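Local structure of tungsten formylmethanofuran dehydrogenase subunit E (Syntrophus aciditrophicus, 3D00) at residues 5-19 / 30-42. The protein is of uncertain function but, as an FmdE-like protein, carries a zinc ion in a treble-clef finger and belongs to a family implicated in microbial methanogenesis. Numbering follows the deposited sequence. Where two conformers were deposited one is given.
Sequences RNILSYSYEEYVEKI and VLIGGFMVDLAVK
Tyr15, Leu31 and Phe35 lie at the heart of a buried helix-helix contact in the alpha+beta core of this FmdE-like protein, where the start of helix 12-23 and the loop before it pack on helix 28-42, far from the zinc finger. The helix segments run at 124° to each other, and Leu31 is a knob in a hole formed by Tyr12, Tyr15, Val16 and Ile19. Its branched end fills that hole: Leu31 CD2 lies 3.6 Å from Val16 CG2 and, more tightly, 3.4 Å from Ile19 CD1. Further along, the Tyr12 and Phe35 rings are tilted only 20° from each other but so displaced that they scarcely overlap, with Tyr12 CE1 3.6 Å from Phe35 CZ; the aliphatic part of Arg5 packs against Phe35 while its guanidinium bonds to the carbonyl of Glu137. Gly34, with no side chain, lets the Tyr15 ring approach the helix backbone, Tyr15 CZ lying 3.8 Å from Gly34 CA. In the loop, a type II' turn spans Ile7 to Tyr10; Leu8 N donates a hydrogen bond to the anti side of Asp38 OD1 (2.9 Å), and Leu8 CD2 rests on Val41. Tyr15, with CG anti to its own N (chi1 175°), sends its hydroxyl across to the backbone. There Tyr15 OH donates to Val30 O at 2.5 Å, from the face of that carbonyl opposite Gly34 N.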
ATOM      1  N   ARG A   5      15.380 -21.631  -6.089  1.00 47.01           N
ATOM      2  CA  ARG A   5      14.125 -21.217  -5.510  1.00 47.71           C
ATOM      3  C   ARG A   5      13.565 -20.026  -6.227  1.00 48.33           C
ATOM      4  O   ARG A   5      13.503 -18.920  -5.666  1.00 51.15           O
ATOM      5  CB  ARG A   5      14.315 -20.910  -4.035  1.00 47.25           C
ATOM      6  CG  ARG A   5      14.574 -22.162  -3.239  1.00 47.66           C
ATOM      7  CD  ARG A   5      13.746 -22.152  -2.041  1.00 47.69           C
ATOM      8  NE  ARG A   5      13.779 -23.399  -1.314  1.00 47.03           N
ATOM      9  CZ  ARG A   5      13.077 -24.476  -1.641  1.00 46.96           C
ATOM     10  NH1 ARG A   5      12.322 -24.512  -2.733  1.00 46.91           N
ATOM     11  NH2 ARG A   5      13.151 -25.529  -0.866  1.00 47.00           N
ATOM     12  N   ASN A   6      13.109 -20.256  -7.455  1.00 47.70           N
ATOM     13  CA  ASN A   6      12.341 -19.248  -8.186  1.00 48.04           C
ATOM     14  C   ASN A   6      11.021 -18.744  -7.523  1.00 45.91           C
ATOM     15  O   ASN A   6      10.286 -19.481  -6.847  1.00 44.76           O
ATOM     16  CB  ASN A   6      12.106 -19.724  -9.618  1.00 49.42           C
ATOM     17  CG  ASN A   6      13.409 -19.983 -10.337  1.00 51.04           C
ATOM     18  OD1 ASN A   6      14.470 -19.994  -9.706  1.00 52.71           O
ATOM     19  ND2 ASN A   6      13.350 -20.185 -11.645  1.00 51.98           N
ATOM     20  N   ILE A   7      10.770 -17.451  -7.698  1.00 44.97           N
ATOM     21  CA  ILE A   7       9.573 -16.782  -7.169  1.00 43.73           C
ATOM     22  C   ILE A   7       8.843 -16.183  -8.356  1.00 43.57           C
ATOM     23  O   ILE A   7       9.327 -15.242  -8.982  1.00 42.74           O
ATOM     24  CB  ILE A   7       9.942 -15.750  -6.123  1.00 43.30           C
ATOM     25  CG1 ILE A   7      10.366 -16.494  -4.851  1.00 44.69           C
ATOM     26  CG2 ILE A   7       8.752 -14.825  -5.842  1.00 41.98           C
ATOM     27  CD1 ILE A   7      11.330 -15.743  -4.009  1.00 46.66           C
ATOM     28  N   LEU A   8       7.698 -16.786  -8.679  1.00 43.90           N
ATOM     29  CA  LEU A   8       7.044 -16.635  -9.974  1.00 44.22           C
ATOM     30  C   LEU A   8       8.114 -16.729 -11.104  1.00 45.00           C
ATOM     31  O   LEU A   8       8.784 -17.754 -11.209  1.00 44.53           O
ATOM     32  CB  LEU A   8       6.180 -15.357 -10.014  1.00 44.36           C
ATOM     33  CG  LEU A   8       4.996 -15.255  -9.027  1.00 44.44           C
ATOM     34  CD1 LEU A   8       4.347 -13.949  -9.187  1.00 44.56           C
ATOM     35  CD2 LEU A   8       3.961 -16.353  -9.247  1.00 44.98           C
ATOM     36  N   SER A   9       8.290 -15.655 -11.887  1.00 46.32           N
ATOM     37  CA  SER A   9       9.228 -15.602 -13.023  1.00 46.63           C
ATOM     38  C   SER A   9      10.658 -15.257 -12.609  1.00 46.67           C
ATOM     39  O   SER A   9      11.580 -15.353 -13.424  1.00 47.26           O
ATOM     40  CB  SER A   9       8.758 -14.543 -14.046  1.00 46.96           C
ATOM     41  OG  SER A   9       9.062 -13.212 -13.609  1.00 47.01           O
ATOM     42  N   TYR A  10      10.846 -14.826 -11.365  1.00 47.13           N
ATOM     43  CA  TYR A  10      12.174 -14.440 -10.874  1.00 47.49           C
ATOM     44  C   TYR A  10      12.940 -15.607 -10.205  1.00 47.01           C
ATOM     45  O   TYR A  10      12.356 -16.525  -9.635  1.00 47.15           O
ATOM     46  CB  TYR A  10      12.083 -13.271  -9.878  1.00 48.55           C
ATOM     47  CG  TYR A  10      11.420 -11.995 -10.358  1.00 48.68           C
ATOM     48  CD1 TYR A  10      12.012 -11.182 -11.314  1.00 48.71           C
ATOM     49  CD2 TYR A  10      10.233 -11.561  -9.790  1.00 49.44           C
ATOM     50  CE1 TYR A  10      11.413  -9.997 -11.718  1.00 49.01           C
ATOM     51  CE2 TYR A  10       9.625 -10.396 -10.190  1.00 49.34           C
ATOM     52  CZ  TYR A  10      10.214  -9.607 -11.150  1.00 49.38           C
ATOM     53  OH  TYR A  10       9.578  -8.435 -11.513  1.00 49.37           O
ATOM     54  N   SER A  11      14.263 -15.556 -10.302  1.00 45.24           N
ATOM     55  CA  SER A  11      15.137 -16.372  -9.487  1.00 43.80           C
ATOM     56  C   SER A  11      15.112 -15.767  -8.109  1.00 43.19           C
ATOM     57  O   SER A  11      14.708 -14.620  -7.946  1.00 45.30           O
ATOM     58  CB  SER A  11      16.569 -16.363 -10.059  1.00 43.45           C
ATOM     59  OG  SER A  11      17.125 -15.052 -10.050  1.00 42.01           O
ATOM     60  N   TYR A  12      15.534 -16.511  -7.102  1.00 42.95           N
ATOM     61  CA  TYR A  12      15.510 -15.996  -5.737  1.00 43.65           C
ATOM     62  C   TYR A  12      16.389 -14.745  -5.638  1.00 44.52           C
ATOM     63  O   TYR A  12      16.069 -13.810  -4.913  1.00 44.08           O
ATOM     64  CB  TYR A  12      15.967 -17.055  -4.744  1.00 43.15           C
ATOM     65  CG  TYR A  12      15.722 -16.695  -3.309  1.00 42.49           C
ATOM     66  CD1 TYR A  12      14.463 -16.754  -2.775  1.00 42.10           C
ATOM     67  CD2 TYR A  12      16.769 -16.270  -2.494  1.00 42.85           C
ATOM     68  CE1 TYR A  12      14.242 -16.404  -1.467  1.00 43.01           C
ATOM     69  CE2 TYR A  12      16.561 -15.919  -1.178  1.00 42.65           C
ATOM     70  CZ  TYR A  12      15.309 -15.993  -0.672  1.00 43.03           C
ATOM     71  OH  TYR A  12      15.097 -15.643   0.631  1.00 43.85           O
ATOM     72  N   GLU A  13      17.487 -14.735  -6.388  1.00 45.18           N
ATOM     73  CA  GLU A  13      18.425 -13.624  -6.359  1.00 45.98           C
ATOM     74  C   GLU A  13      17.871 -12.420  -7.084  1.00 45.31           C
ATOM     75  O   GLU A  13      18.063 -11.309  -6.626  1.00 45.42           O
ATOM     76  CB  GLU A  13      19.775 -14.031  -6.954  1.00 47.53           C
ATOM     77  CG  GLU A  13      20.537 -15.079  -6.113  1.00 48.48           C
ATOM     78  CD  GLU A  13      20.226 -16.527  -6.464  1.00 48.90           C
ATOM     79  OE1 GLU A  13      19.223 -16.828  -7.139  1.00 49.27           O
ATOM     80  OE2 GLU A  13      21.011 -17.393  -6.041  1.00 50.32           O
ATOM     81  N   GLU A  14      17.168 -12.638  -8.194  1.00 45.39           N
ATOM     82  CA  GLU A  14      16.438 -11.551  -8.876  1.00 46.29           C
ATOM     83  C   GLU A  14      15.359 -10.962  -7.964  1.00 46.11           C
ATOM     84  O   GLU A  14      15.133  -9.735  -7.937  1.00 47.54           O
ATOM     85  CB  GLU A  14      15.783 -12.053 -10.173  1.00 47.43           C
ATOM     86  CG  GLU A  14      16.722 -12.100 -11.393  1.00 48.03           C
ATOM     87  CD  GLU A  14      16.339 -13.168 -12.412  1.00 49.05           C
ATOM     88  OE1 GLU A  14      15.136 -13.401 -12.659  1.00 49.07           O
ATOM     89  OE2 GLU A  14      17.264 -13.791 -12.973  1.00 50.97           O
ATOM     90  N   TYR A  15      14.684 -11.840  -7.224  1.00 43.70           N
ATOM     91  CA  TYR A  15      13.603 -11.402  -6.343  1.00 41.66           C
ATOM     92  C   TYR A  15      14.175 -10.602  -5.164  1.00 41.65           C
ATOM     93  O   TYR A  15      13.631  -9.543  -4.834  1.00 40.98           O
ATOM     94  CB  TYR A  15      12.717 -12.576  -5.889  1.00 39.91           C
ATOM     95  CG  TYR A  15      11.667 -12.142  -4.879  1.00 39.28           C
ATOM     96  CD1 TYR A  15      10.603 -11.286  -5.249  1.00 40.08           C
ATOM     97  CD2 TYR A  15      11.764 -12.514  -3.538  1.00 39.16           C
ATOM     98  CE1 TYR A  15       9.655 -10.873  -4.304  1.00 38.89           C
ATOM     99  CE2 TYR A  15      10.842 -12.096  -2.600  1.00 38.43           C
ATOM    100  CZ  TYR A  15       9.786 -11.272  -2.980  1.00 39.29           C
ATOM    101  OH  TYR A  15       8.860 -10.858  -2.031  1.00 38.70           O
ATOM    102  N   VAL A  16      15.261 -11.090  -4.554  1.00 41.49           N
ATOM    103  CA  VAL A  16      15.953 -10.356  -3.485  1.00 40.99           C
ATOM    104  C   VAL A  16      16.335  -8.959  -3.975  1.00 41.38           C
ATOM    105  O   VAL A  16      16.080  -7.968  -3.286  1.00 40.09           O
ATOM    106  CB  VAL A  16      17.195 -11.118  -2.941  1.00 41.35           C
ATOM    107  CG1 VAL A  16      18.041 -10.227  -2.018  1.00 40.95           C
ATOM    108  CG2 VAL A  16      16.764 -12.412  -2.217  1.00 41.17           C
ATOM    109  N   GLU A  17      16.926  -8.879  -5.171  1.00 42.87           N
ATOM    110  CA  GLU A  17      17.276  -7.594  -5.807  1.00 42.72           C
ATOM    111  C   GLU A  17      16.075  -6.653  -5.926  1.00 42.07           C
ATOM    112  O   GLU A  17      16.125  -5.508  -5.462  1.00 40.79           O
ATOM    113  N   LYS A  18      15.008  -7.137  -6.561  1.00 42.13           N
ATOM    114  CA  LYS A  18      13.776  -6.349  -6.726  1.00 43.30           C
ATOM    115  C   LYS A  18      13.213  -5.881  -5.388  1.00 42.74           C
ATOM    116  O   LYS A  18      12.820  -4.716  -5.247  1.00 43.08           O
ATOM    117  CB  LYS A  18      12.718  -7.137  -7.516  1.00 43.14           C
ATOM    118  CG  LYS A  18      13.136  -7.408  -8.970  1.00 44.05           C
ATOM    119  N   ILE A  19      13.183  -6.751  -4.385  1.00 43.62           N
ATOM    120  CA  ILE A  19      12.578  -6.350  -3.120  1.00 43.97           C
ATOM    121  C   ILE A  19      13.431  -5.403  -2.272  1.00 44.47           C
ATOM    122  O   ILE A  19      12.868  -4.504  -1.643  1.00 45.41           O
ATOM    123  CB  ILE A  19      12.011  -7.540  -2.273  1.00 46.31           C
ATOM    124  CG1 ILE A  19      13.071  -8.407  -1.655  1.00 45.95           C
ATOM    125  CG2 ILE A  19      11.181  -8.468  -3.134  1.00 48.05           C
ATOM    126  CD1 ILE A  19      12.509  -9.702  -1.192  1.00 44.83           C
ATOM    127  N   VAL A  30       9.277 -10.088   3.610  1.00 39.86           N
ATOM    128  CA  VAL A  30       9.024  -9.912   2.174  0.50 38.78           C
ATOM    129  C   VAL A  30       9.606 -11.078   1.384  1.00 38.40           C
ATOM    130  O   VAL A  30       9.064 -11.474   0.390  1.00 41.03           O
ATOM    131  CB  VAL A  30       9.587  -8.584   1.657  0.50 38.13           C
ATOM    132  CG1 VAL A  30       9.126  -8.343   0.236  0.50 37.70           C
ATOM    133  CG2 VAL A  30       9.120  -7.478   2.544  0.50 38.20           C
ATOM    134  N   LEU A  31      10.715 -11.628   1.855  1.00 38.68           N
ATOM    135  CA  LEU A  31      11.287 -12.870   1.291  1.00 37.33           C
ATOM    136  C   LEU A  31      10.304 -14.053   1.480  1.00 37.95           C
ATOM    137  O   LEU A  31       9.902 -14.734   0.508  1.00 37.96           O
ATOM    138  CB  LEU A  31      12.670 -13.155   1.949  1.00 35.89           C
ATOM    139  CG  LEU A  31      13.819 -12.189   1.655  1.00 33.78           C
ATOM    140  CD1 LEU A  31      15.040 -12.466   2.508  1.00 33.12           C
ATOM    141  CD2 LEU A  31      14.166 -12.282   0.205  1.00 32.86           C
ATOM    142  N   ILE A  32       9.880 -14.272   2.726  1.00 37.31           N
ATOM    143  CA  ILE A  32       8.923 -15.324   2.997  1.00 36.47           C
ATOM    144  C   ILE A  32       7.659 -15.034   2.175  1.00 35.12           C
ATOM    145  O   ILE A  32       7.137 -15.921   1.534  1.00 34.90           O
ATOM    146  CB  ILE A  32       8.641 -15.499   4.503  1.00 37.75           C
ATOM    147  CG1 ILE A  32       9.919 -15.951   5.230  1.00 37.21           C
ATOM    148  CG2 ILE A  32       7.549 -16.549   4.715  1.00 37.73           C
ATOM    149  CD1 ILE A  32       9.762 -15.969   6.746  1.00 36.50           C
ATOM    150  N   GLY A  33       7.222 -13.780   2.182  1.00 34.20           N
ATOM    151  CA  GLY A  33       6.108 -13.279   1.417  1.00 34.85           C
ATOM    152  C   GLY A  33       6.134 -13.676  -0.028  1.00 35.88           C
ATOM    153  O   GLY A  33       5.089 -13.977  -0.573  1.00 37.68           O
ATOM    154  N   GLY A  34       7.322 -13.647  -0.648  1.00 37.07           N
ATOM    155  CA  GLY A  34       7.510 -14.153  -2.014  1.00 36.74           C
ATOM    156  C   GLY A  34       7.123 -15.606  -2.234  1.00 36.88           C
ATOM    157  O   GLY A  34       6.562 -15.989  -3.293  1.00 36.41           O
ATOM    158  N   PHE A  35       7.501 -16.441  -1.275  1.00 35.56           N
ATOM    159  CA  PHE A  35       7.160 -17.845  -1.343  1.00 35.59           C
ATOM    160  C   PHE A  35       5.694 -17.990  -1.190  1.00 32.98           C
ATOM    161  O   PHE A  35       5.106 -18.851  -1.783  1.00 33.05           O
ATOM    162  CB  PHE A  35       7.909 -18.642  -0.292  1.00 35.68           C
ATOM    163  CG  PHE A  35       9.347 -18.820  -0.615  1.00 35.90           C
ATOM    164  CD1 PHE A  35       9.729 -19.585  -1.706  1.00 36.99           C
ATOM    165  CD2 PHE A  35      10.329 -18.273   0.195  1.00 36.72           C
ATOM    166  CE1 PHE A  35      11.048 -19.764  -2.003  1.00 36.54           C
ATOM    167  CE2 PHE A  35      11.649 -18.454  -0.090  1.00 36.28           C
ATOM    168  CZ  PHE A  35      12.015 -19.178  -1.186  1.00 36.56           C
HETATM  169  N   MSE A  36       5.096 -17.170  -0.355  1.00 32.95           N
HETATM  170  CA  MSE A  36       3.666 -17.255  -0.139  1.00 33.08           C
HETATM  171  C   MSE A  36       2.832 -16.860  -1.346  1.00 33.74           C
HETATM  172  O   MSE A  36       1.894 -17.554  -1.726  1.00 35.82           O
HETATM  173  CB  MSE A  36       3.258 -16.418   1.075  1.00 32.87           C
HETATM  174  CG  MSE A  36       3.796 -16.969   2.362  1.00 35.16           C
HETATM  175 SE   MSE A  36       3.696 -15.637   3.802  0.75 34.03          SE
HETATM  176  CE  MSE A  36       1.918 -15.743   4.250  1.00 38.41           C
ATOM    177  N   VAL A  37       3.189 -15.762  -1.965  1.00 34.75           N
ATOM    178  CA  VAL A  37       2.488 -15.281  -3.143  1.00 36.89           C
ATOM    179  C   VAL A  37       2.699 -16.235  -4.312  1.00 35.62           C
ATOM    180  O   VAL A  37       1.753 -16.516  -5.052  1.00 34.41           O
ATOM    181  CB  VAL A  37       2.942 -13.847  -3.526  1.00 37.46           C
ATOM    182  CG1 VAL A  37       2.416 -13.427  -4.933  1.00 38.21           C
ATOM    183  CG2 VAL A  37       2.521 -12.881  -2.454  1.00 37.03           C
ATOM    184  N   ASP A  38       3.920 -16.756  -4.453  1.00 35.53           N
ATOM    185  CA  ASP A  38       4.188 -17.792  -5.435  1.00 35.46           C
ATOM    186  C   ASP A  38       3.315 -19.049  -5.265  1.00 35.28           C
ATOM    187  O   ASP A  38       2.751 -19.534  -6.231  1.00 35.64           O
ATOM    188  CB  ASP A  38       5.679 -18.168  -5.400  1.00 36.06           C
ATOM    189  CG  ASP A  38       6.024 -19.291  -6.335  1.00 36.28           C
ATOM    190  OD1 ASP A  38       6.292 -19.040  -7.533  1.00 37.99           O
ATOM    191  OD2 ASP A  38       6.065 -20.423  -5.855  1.00 37.11           O
ATOM    192  N   LEU A  39       3.210 -19.585  -4.045  1.00 36.54           N
ATOM    193  CA  LEU A  39       2.352 -20.765  -3.797  1.00 35.09           C
ATOM    194  C   LEU A  39       0.860 -20.433  -4.069  1.00 36.47           C
ATOM    195  O   LEU A  39       0.121 -21.239  -4.647  1.00 34.58           O
ATOM    196  CB  LEU A  39       2.552 -21.252  -2.354  1.00 35.66           C
ATOM    197  CG  LEU A  39       1.734 -22.457  -1.838  1.00 35.40           C
ATOM    198  CD1 LEU A  39       2.046 -23.616  -2.718  1.00 34.47           C
ATOM    199  CD2 LEU A  39       1.998 -22.807  -0.341  1.00 34.82           C
ATOM    200  N   ALA A  40       0.438 -19.245  -3.630  1.00 35.51           N
ATOM    201  CA  ALA A  40      -0.932 -18.763  -3.805  1.00 36.16           C
ATOM    202  C   ALA A  40      -1.272 -18.702  -5.309  1.00 36.84           C
ATOM    203  O   ALA A  40      -2.247 -19.317  -5.754  1.00 38.85           O
ATOM    204  CB  ALA A  40      -1.095 -17.401  -3.147  1.00 34.42           C
ATOM    205  N   VAL A  41      -0.441 -18.022  -6.103  1.00 37.28           N
ATOM    206  CA  VAL A  41      -0.685 -17.893  -7.563  1.00 37.37           C
ATOM    207  C   VAL A  41      -0.721 -19.268  -8.222  1.00 38.38           C
ATOM    208  O   VAL A  41      -1.556 -19.505  -9.067  1.00 39.38           O
ATOM    209  CB  VAL A  41       0.376 -16.990  -8.296  1.00 36.17           C
ATOM    210  CG1 VAL A  41       0.308 -17.176  -9.806  1.00 36.42           C
ATOM    211  CG2 VAL A  41       0.240 -15.547  -7.913  1.00 33.89           C
ATOM    212  N   LYS A  42       0.158 -20.171  -7.800  1.00 39.16           N
ATOM    213  CA  LYS A  42       0.222 -21.534  -8.341  1.00 40.59           C
ATOM    214  C   LYS A  42      -1.009 -22.373  -8.045  1.00 38.81           C
ATOM    215  O   LYS A  42      -1.160 -23.404  -8.635  1.00 37.88           O
ATOM    216  CB  LYS A  42       1.457 -22.281  -7.809  1.00 41.64           C
ATOM    217  CG  LYS A  42       2.768 -22.028  -8.594  1.00 43.99           C
ATOM    218  CD  LYS A  42       3.860 -23.089  -8.261  1.00 45.16           C
ATOM    219  CE  LYS A  42       4.536 -22.849  -6.884  1.00 46.73           C
ATOM    220  NZ  LYS A  42       4.696 -24.105  -6.056  1.00 47.06           N
TER